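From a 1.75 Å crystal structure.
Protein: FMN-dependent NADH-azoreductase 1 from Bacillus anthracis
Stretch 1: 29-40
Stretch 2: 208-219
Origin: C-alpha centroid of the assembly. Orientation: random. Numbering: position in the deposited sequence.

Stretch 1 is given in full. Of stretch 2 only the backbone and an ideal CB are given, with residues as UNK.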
ATOM      1  N   HIS C  29      12.511   6.829  21.674  1.00 29.11           N
ATOM      2  CA  HIS C  29      13.926   6.810  22.018  1.00 29.05           C
ATOM      3  C   HIS C  29      14.707   7.685  21.034  1.00 28.44           C
ATOM      4  O   HIS C  29      15.545   8.491  21.448  1.00 27.75           O
ATOM      5  CB  HIS C  29      14.464   5.379  22.010  1.00 27.53           C
ATOM      6  CG  HIS C  29      15.822   5.238  22.629  1.00 30.03           C
ATOM      7  ND1 HIS C  29      16.020   5.220  23.993  1.00 32.31           N
ATOM      8  CD2 HIS C  29      17.049   5.110  22.068  1.00 29.49           C
ATOM      9  CE1 HIS C  29      17.311   5.089  24.244  1.00 35.11           C
ATOM     10  NE2 HIS C  29      17.958   5.026  23.092  1.00 31.88           N
ATOM     11  N   PHE C  30      14.422   7.527  19.737  1.00 27.58           N
ATOM     12  CA  PHE C  30      15.008   8.390  18.714  1.00 26.29           C
ATOM     13  C   PHE C  30      14.752   9.872  19.013  1.00 25.58           C
ATOM     14  O   PHE C  30      15.682  10.685  18.993  1.00 26.67           O
ATOM     15  CB  PHE C  30      14.493   8.051  17.304  1.00 25.56           C
ATOM     16  CG  PHE C  30      14.819   9.111  16.276  1.00 23.97           C
ATOM     17  CD1 PHE C  30      16.078   9.170  15.689  1.00 24.72           C
ATOM     18  CD2 PHE C  30      13.878  10.071  15.923  1.00 22.34           C
ATOM     19  CE1 PHE C  30      16.383  10.160  14.756  1.00 23.88           C
ATOM     20  CE2 PHE C  30      14.180  11.065  15.000  1.00 22.37           C
ATOM     21  CZ  PHE C  30      15.433  11.106  14.413  1.00 22.37           C
ATOM     22  N   LEU C  31      13.496  10.218  19.291  1.00 24.23           N
ATOM     23  CA  LEU C  31      13.115  11.620  19.432  1.00 26.56           C
ATOM     24  C   LEU C  31      13.797  12.290  20.622  1.00 28.67           C
ATOM     25  O   LEU C  31      14.229  13.445  20.536  1.00 28.19           O
ATOM     26  CB  LEU C  31      11.594  11.767  19.521  1.00 29.07           C
ATOM     27  CG  LEU C  31      11.059  13.200  19.398  1.00 29.70           C
ATOM     28  CD1 LEU C  31      11.383  13.794  18.032  1.00 25.47           C
ATOM     29  CD2 LEU C  31       9.559  13.242  19.662  1.00 29.79           C
ATOM     30  N   GLU C  32      13.895  11.561  21.728  1.00 29.09           N
ATOM     31  CA  GLU C  32      14.593  12.053  22.912  1.00 30.53           C
ATOM     32  C   GLU C  32      16.061  12.324  22.591  1.00 30.90           C
ATOM     33  O   GLU C  32      16.603  13.381  22.919  1.00 33.42           O
ATOM     34  CB  GLU C  32      14.478  11.035  24.045  1.00 34.67           C
ATOM     35  CG  GLU C  32      15.122  11.476  25.351  1.00 44.13           C
ATOM     36  CD  GLU C  32      14.997  10.433  26.455  1.00 53.24           C
ATOM     37  OE1 GLU C  32      14.316   9.402  26.243  1.00 54.10           O
ATOM     38  OE2 GLU C  32      15.583  10.649  27.538  1.00 58.31           O
ATOM     39  N   SER C  33      16.691  11.358  21.933  1.00 32.55           N
ATOM     40  CA  SER C  33      18.084  11.465  21.503  1.00 35.56           C
ATOM     41  C   SER C  33      18.310  12.617  20.502  1.00 33.10           C
ATOM     42  O   SER C  33      19.243  13.423  20.653  1.00 33.04           O
ATOM     43  CB  SER C  33      18.528  10.127  20.900  1.00 39.07           C
ATOM     44  OG  SER C  33      19.890  10.148  20.522  1.00 43.11           O
ATOM     45  N   TYR C  34      17.446  12.687  19.493  1.00 27.99           N
ATOM     46  CA  TYR C  34      17.479  13.747  18.491  1.00 27.75           C
ATOM     47  C   TYR C  34      17.363  15.129  19.127  1.00 29.22           C
ATOM     48  O   TYR C  34      18.165  16.022  18.834  1.00 30.07           O
ATOM     49  CB  TYR C  34      16.330  13.532  17.510  1.00 24.67           C
ATOM     50  CG  TYR C  34      16.380  14.340  16.232  1.00 22.84           C
ATOM     51  CD1 TYR C  34      17.490  14.291  15.388  1.00 22.00           C
ATOM     52  CD2 TYR C  34      15.285  15.096  15.833  1.00 22.50           C
ATOM     53  CE1 TYR C  34      17.520  15.010  14.186  1.00 19.83           C
ATOM     54  CE2 TYR C  34      15.300  15.813  14.638  1.00 22.46           C
ATOM     55  CZ  TYR C  34      16.422  15.766  13.818  1.00 23.12           C
ATOM     56  OH  TYR C  34      16.431  16.480  12.636  1.00 25.12           O
ATOM     57  N   LYS C  35      16.361  15.303  19.991  1.00 29.21           N
ATOM     58  CA  LYS C  35      16.112  16.599  20.627  1.00 30.47           C
ATOM     59  C   LYS C  35      17.318  17.150  21.407  1.00 31.48           C
ATOM     60  O   LYS C  35      17.447  18.362  21.572  1.00 30.63           O
ATOM     61  CB  LYS C  35      14.870  16.537  21.521  1.00 33.09           C
ATOM     62  CG  LYS C  35      13.544  16.548  20.769  1.00 33.44           C
ATOM     63  CD  LYS C  35      12.379  16.711  21.740  1.00 37.09           C
ATOM     64  CE  LYS C  35      11.037  16.382  21.091  1.00 41.62           C
ATOM     65  NZ  LYS C  35      10.346  17.540  20.446  1.00 42.32           N
ATOM     66  N   GLU C  36      18.200  16.262  21.866  1.00 34.77           N
ATOM     67  CA  GLU C  36      19.414  16.668  22.584  1.00 39.78           C
ATOM     68  C   GLU C  36      20.473  17.247  21.661  1.00 37.52           C
ATOM     69  O   GLU C  36      21.323  18.027  22.095  1.00 38.54           O
ATOM     70  CB  GLU C  36      20.051  15.470  23.283  1.00 47.37           C
ATOM     71  CG  GLU C  36      19.322  14.952  24.496  1.00 56.97           C
ATOM     72  CD  GLU C  36      19.934  13.662  25.007  1.00 62.70           C
ATOM     73  OE1 GLU C  36      21.139  13.429  24.746  1.00 62.33           O
ATOM     74  OE2 GLU C  36      19.206  12.875  25.656  1.00 65.53           O
ATOM     75  N   LEU C  37      20.444  16.836  20.398  1.00 32.98           N
ATOM     76  CA  LEU C  37      21.525  17.161  19.468  1.00 32.62           C
ATOM     77  C   LEU C  37      21.197  18.272  18.455  1.00 28.80           C
ATOM     78  O   LEU C  37      22.100  18.961  17.981  1.00 25.41           O
ATOM     79  CB  LEU C  37      21.997  15.893  18.740  1.00 30.86           C
ATOM     80  CG  LEU C  37      22.520  14.755  19.619  1.00 28.28           C
ATOM     81  CD1 LEU C  37      22.681  13.495  18.786  1.00 31.64           C
ATOM     82  CD2 LEU C  37      23.825  15.130  20.306  1.00 28.30           C
ATOM     83  N   ILE C  38      19.913  18.442  18.132  1.00 25.92           N
ATOM     84  CA  ILE C  38      19.506  19.440  17.138  1.00 25.93           C
ATOM     85  C   ILE C  38      19.862  20.863  17.576  1.00 24.70           C
ATOM     86  O   ILE C  38      19.828  21.190  18.767  1.00 23.82           O
ATOM     87  CB  ILE C  38      17.983  19.362  16.758  1.00 19.41           C
ATOM     88  CG1 ILE C  38      17.077  19.593  17.968  1.00 19.53           C
ATOM     89  CG2 ILE C  38      17.641  18.034  16.085  1.00 17.23           C
ATOM     90  CD1 ILE C  38      15.615  19.407  17.635  1.00 18.17           C
ATOM     91  N   SER C  39      20.212  21.699  16.603  1.00 25.56           N
ATOM     92  CA  SER C  39      20.465  23.115  16.849  1.00 27.25           C
ATOM     93  C   SER C  39      19.161  23.811  17.237  1.00 22.51           C
ATOM     94  O   SER C  39      18.073  23.287  16.994  1.00 20.07           O
ATOM     95  CB  SER C  39      21.075  23.774  15.611  1.00 32.98           C
ATOM     96  OG  SER C  39      22.372  23.258  15.355  1.00 39.78           O
ATOM     97  N   ASN C  40      19.275  24.987  17.845  1.00 22.61           N
ATOM     98  CA  ASN C  40      18.103  25.708  18.335  1.00 25.91           C
ATOM     99  C   ASN C  40      17.204  26.229  17.203  1.00 23.85           C
ATOM    100  O   ASN C  40      16.067  26.642  17.436  1.00 21.97           O
ATOM    101  CB  ASN C  40      18.515  26.839  19.291  1.00 33.03           C
ATOM    102  CG  ASN C  40      19.475  27.834  18.651  1.00 41.40           C
ATOM    103  OD1 ASN C  40      20.358  27.461  17.875  1.00 45.27           O
ATOM    104  ND2 ASN C  40      19.309  29.111  18.980  1.00 44.39           N
ATOM    105  N   UNK C 208      22.588   6.401  16.858  1.00 28.73           N
ATOM    106  CA  UNK C 208      23.532   6.691  15.790  1.00 32.12           C
ATOM    107  C   UNK C 208      22.889   7.512  14.667  1.00 31.59           C
ATOM    108  O   UNK C 208      23.535   8.389  14.093  1.00 30.09           O
ATOM    109  CB  UNK C 208      24.098   5.386  15.227  1.00 32.12           C
ATOM    110  N   UNK C 209      21.619   7.232  14.358  1.00 29.97           N
ATOM    111  CA  UNK C 209      20.873   7.994  13.349  1.00 27.96           C
ATOM    112  C   UNK C 209      20.606   9.426  13.804  1.00 27.51           C
ATOM    113  O   UNK C 209      20.664  10.362  13.004  1.00 28.06           O
ATOM    114  CB  UNK C 209      19.548   7.297  13.033  1.00 27.96           C
ATOM    115  N   UNK C 210      20.302   9.584  15.093  1.00 28.54           N
ATOM    116  CA  UNK C 210      20.077  10.895  15.695  1.00 28.23           C
ATOM    117  C   UNK C 210      21.328  11.773  15.605  1.00 29.89           C
ATOM    118  O   UNK C 210      21.242  12.946  15.237  1.00 29.20           O
ATOM    119  CB  UNK C 210      19.650  10.738  17.156  1.00 28.23           C
ATOM    120  N   UNK C 211      22.482  11.199  15.947  1.00 30.61           N
ATOM    121  CA  UNK C 211      23.768  11.884  15.820  1.00 31.32           C
ATOM    122  C   UNK C 211      24.015  12.298  14.375  1.00 32.26           C
ATOM    123  O   UNK C 211      24.378  13.446  14.092  1.00 32.43           O
ATOM    124  CB  UNK C 211      24.906  10.989  16.315  1.00 31.32           C
ATOM    125  N   UNK C 212      23.844  11.343  13.466  1.00 30.52           N
ATOM    126  CA  UNK C 212      24.044  11.590  12.047  1.00 31.28           C
ATOM    127  C   UNK C 212      23.167  12.745  11.563  1.00 29.21           C
ATOM    128  O   UNK C 212      23.671  13.728  11.008  1.00 29.08           O
ATOM    129  CB  UNK C 212      23.746  10.324  11.242  1.00 31.28           C
ATOM    130  N   UNK C 213      21.859  12.635  11.792  1.00 26.77           N
ATOM    131  CA  UNK C 213      20.919  13.635  11.289  1.00 25.58           C
ATOM    132  C   UNK C 213      21.154  15.021  11.892  1.00 25.04           C
ATOM    133  O   UNK C 213      20.973  16.030  11.216  1.00 26.38           O
ATOM    134  CB  UNK C 213      19.485  13.187  11.577  1.00 25.58           C
ATOM    135  N   UNK C 214      21.562  15.058  13.158  1.00 25.63           N
ATOM    136  CA  UNK C 214      21.845  16.315  13.848  1.00 26.82           C
ATOM    137  C   UNK C 214      23.262  16.778  13.556  1.00 27.90           C
ATOM    138  O   UNK C 214      23.632  17.917  13.859  1.00 27.21           O
ATOM    139  CB  UNK C 214      21.640  16.161  15.356  1.00 26.82           C
ATOM    140  N   UNK C 215      24.045  15.881  12.961  1.00 31.11           N
ATOM    141  CA  UNK C 215      25.429  16.159  12.600  1.00 36.81           C
ATOM    142  C   UNK C 215      26.307  16.428  13.821  1.00 37.46           C
ATOM    143  O   UNK C 215      27.226  17.254  13.774  1.00 33.31           O
ATOM    144  CB  UNK C 215      25.487  17.356  11.648  1.00 36.81           C
ATOM    145  N   UNK C 216      26.008  15.723  14.911  1.00 40.44           N
ATOM    146  CA  UNK C 216      26.778  15.824  16.150  1.00 41.97           C
ATOM    147  C   UNK C 216      27.398  14.468  16.501  1.00 41.53           C
ATOM    148  O   UNK C 216      26.940  13.417  16.040  1.00 44.19           O
ATOM    149  CB  UNK C 216      25.891  16.318  17.295  1.00 41.97           C
ATOM    150  N   UNK C 217      28.444  14.494  17.316  1.00 35.05           N
ATOM    151  CA  UNK C 217      29.007  13.274  17.849  1.00 33.91           C
ATOM    152  C   UNK C 217      28.967  13.385  19.367  1.00 31.92           C
ATOM    153  O   UNK C 217      29.433  14.370  19.937  1.00 32.32           O
ATOM    154  CB  UNK C 217      30.429  13.037  17.335  1.00 33.91           C
ATOM    155  N   UNK C 218      28.391  12.390  20.026  1.00 29.15           N
ATOM    156  CA  UNK C 218      28.332  12.399  21.483  1.00 29.17           C
ATOM    157  C   UNK C 218      29.237  11.301  22.060  1.00 30.73           C
ATOM    158  O   UNK C 218      29.311  10.199  21.518  1.00 34.69           O
ATOM    159  CB  UNK C 218      26.890  12.212  21.960  1.00 29.17           C
ATOM    160  N   UNK C 219      29.943  11.621  23.140  1.00 28.27           N
ATOM    161  CA  UNK C 219      30.956  10.728  23.712  1.00 28.64           C
ATOM    162  C   UNK C 219      31.008  10.833  25.238  1.00 27.37           C
ATOM    163  O   UNK C 219      30.953  11.930  25.800  1.00 24.57           O
ATOM    164  CB  UNK C 219      32.332  11.047  23.123  1.00 28.64           C
TER

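A helix of stretch 1 and the helix of 208-214 pack side by side; both begin earlier in the chain. Their axes approach to 8.6 Å and run roughly the same way, 35° apart.

Position 208 is helical and its CB points away from stretch 1. Nothing there restricts size or charge. It is Glu208, which makes no contact.

At 209 the CB points sideways, and the ideal CB lies 4.6 Å from Phe30 CE1. With an aromatic ring at that distance, a small or medium apolar side chain would suit. It is Ala209, whose backbone C sits at the edge of the Phe30 ring.

Position 210 points toward the first helix. The ideal CB is already 3.4 Å from Ser33 OG, 3.8 Å from Tyr34 N and 4.1 Å from Phe30 CE1. This leaves room for a very small residue, glycine or alanine. It is Ala210, and its methyl fills the space between Phe30, Ser33, Tyr34 and Leu37.

At 211 the CB points away, though it lies 4.2 Å from Leu37 CD1. Small or polar residues would suit, and larger ones could point outward. It is Ser211; its CA is 3.5 Å from Leu37 CD1, and its OG lies 3.7 Å from the same methyl.

Position 212 points away, so a long polar chain is plausible. It is Arg212, whose guanidinium is hydrogen-bonded elsewhere in the structure.

Position 213 points toward two aromatic rings, with the ideal CB 3.7 Å from Tyr34 CE1. An apolar side chain fits, such as leucine, isoleucine or methionine. It is Leu213; CD1 reaches within 4.0 Å of Phe30 CZ.

Position 214 points toward stretch 1 and has little room. The ideal CB is 3.4 Å from Leu37 CB, a tight approach, and 4.0 Å from Ile38 N. Alanine or glycine would suit. It is Ala214, and its methyl packs on Leu37.

At 215 phi is positive, 64°, in a Schellman motif. Glycine or asparagine is expected. It is Asn215, pointing away.

Position 216 is extended and points toward stretch 1, its ideal CB 3.8 Å from Leu37 CD2. The carbonyl O of Leu37 takes no backbone hydrogen bond within stretch 1, so a long donor, lysine or arginine, would suit. It is Lys216; NZ donates to Leu37 O at 2.3 Å, a very short hydrogen bond. A water links NZ, weakly, to Glu36 O.

Position 217 points away and is unrestricted by stretch 1. It is Tyr217.

Position 218 points toward Leu37. Valine, leucine or isoleucine would suit. It is Ile218, with CD1 4.5 Å from Leu37 CD2 and 4.3 Å from Glu36 OE1.

Position 219 is out of reach, so almost anything fits. It is Phe219.

Stretch 2 208-219: EAASRLANKYIF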
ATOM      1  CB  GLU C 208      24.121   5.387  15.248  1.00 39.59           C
ATOM      2  CG  GLU C 208      24.959   4.631  16.270  1.00 48.47           C
ATOM      3  CD  GLU C 208      25.123   3.154  15.937  1.00 59.10           C
ATOM      4  OE1 GLU C 208      24.143   2.526  15.471  1.00 64.15           O
ATOM      5  OE2 GLU C 208      26.232   2.615  16.151  1.00 61.95           O
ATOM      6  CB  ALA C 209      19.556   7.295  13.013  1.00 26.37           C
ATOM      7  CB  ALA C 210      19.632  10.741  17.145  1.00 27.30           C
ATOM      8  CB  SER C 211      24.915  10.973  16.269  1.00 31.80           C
ATOM      9  OG  SER C 211      24.865  10.734  17.659  1.00 38.63           O
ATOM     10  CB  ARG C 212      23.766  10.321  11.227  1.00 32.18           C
ATOM     11  CG  ARG C 212      24.066  10.470   9.731  1.00 33.03           C
ATOM     12  CD  ARG C 212      23.884   9.159   8.972  1.00 33.02           C
ATOM     13  NE  ARG C 212      22.499   8.707   8.983  1.00 34.91           N
ATOM     14  CZ  ARG C 212      21.548   9.177   8.179  1.00 35.19           C
ATOM     15  NH1 ARG C 212      21.824  10.132   7.298  1.00 35.19           N
ATOM     16  NH2 ARG C 212      20.315   8.698   8.266  1.00 32.95           N
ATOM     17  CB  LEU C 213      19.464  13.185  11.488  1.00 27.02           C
ATOM     18  CG  LEU C 213      18.949  12.033  10.607  1.00 25.86           C
ATOM     19  CD1 LEU C 213      17.593  11.533  11.095  1.00 26.38           C
ATOM     20  CD2 LEU C 213      18.883  12.436   9.131  1.00 23.10           C
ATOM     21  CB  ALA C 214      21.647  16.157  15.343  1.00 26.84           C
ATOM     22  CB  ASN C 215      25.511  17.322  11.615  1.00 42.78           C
ATOM     23  CG  ASN C 215      26.849  17.391  10.914  1.00 51.10           C
ATOM     24  OD1 ASN C 215      27.555  16.388  10.801  1.00 54.54           O
ATOM     25  ND2 ASN C 215      27.210  18.577  10.437  1.00 54.72           N
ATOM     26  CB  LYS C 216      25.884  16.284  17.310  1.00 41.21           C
ATOM     27  CG  LYS C 216      25.148  17.595  17.086  1.00 42.03           C
ATOM     28  CD  LYS C 216      26.005  18.796  17.437  1.00 44.54           C
ATOM     29  CE  LYS C 216      25.239  20.104  17.236  1.00 47.05           C
ATOM     30  NZ  LYS C 216      24.043  20.240  18.125  1.00 48.26           N
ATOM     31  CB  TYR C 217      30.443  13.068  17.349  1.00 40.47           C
ATOM     32  CG  TYR C 217      30.976  11.669  17.603  1.00 49.26           C
ATOM     33  CD1 TYR C 217      30.914  10.689  16.618  1.00 53.14           C
ATOM     34  CD2 TYR C 217      31.519  11.324  18.836  1.00 53.80           C
ATOM     35  CE1 TYR C 217      31.387   9.413  16.852  1.00 56.42           C
ATOM     36  CE2 TYR C 217      31.988  10.046  19.081  1.00 56.45           C
ATOM     37  CZ  TYR C 217      31.923   9.097  18.084  1.00 59.26           C
ATOM     38  OH  TYR C 217      32.397   7.826  18.322  1.00 63.46           O
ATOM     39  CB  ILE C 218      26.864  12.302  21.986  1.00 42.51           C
ATOM     40  CG1 ILE C 218      26.774  12.628  23.474  1.00 43.52           C
ATOM     41  CG2 ILE C 218      26.255  10.941  21.667  1.00 44.45           C
ATOM     42  CD1 ILE C 218      25.377  12.988  23.903  1.00 44.17           C
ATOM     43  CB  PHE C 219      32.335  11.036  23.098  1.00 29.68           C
ATOM     44  CG  PHE C 219      33.515  10.609  23.950  1.00 33.85           C
ATOM     45  CD1 PHE C 219      33.955   9.293  23.955  1.00 37.64           C
ATOM     46  CD2 PHE C 219      34.214  11.541  24.711  1.00 34.85           C
ATOM     47  CE1 PHE C 219      35.056   8.911  24.724  1.00 38.35           C
ATOM     48  CE2 PHE C 219      35.314  11.165  25.481  1.00 37.65           C
ATOM     49  CZ  PHE C 219      35.732   9.850  25.490  1.00 38.32           C
TER
HETATM   50  O   HOH W   1      23.321  19.943  21.243  1.00 30.67           O
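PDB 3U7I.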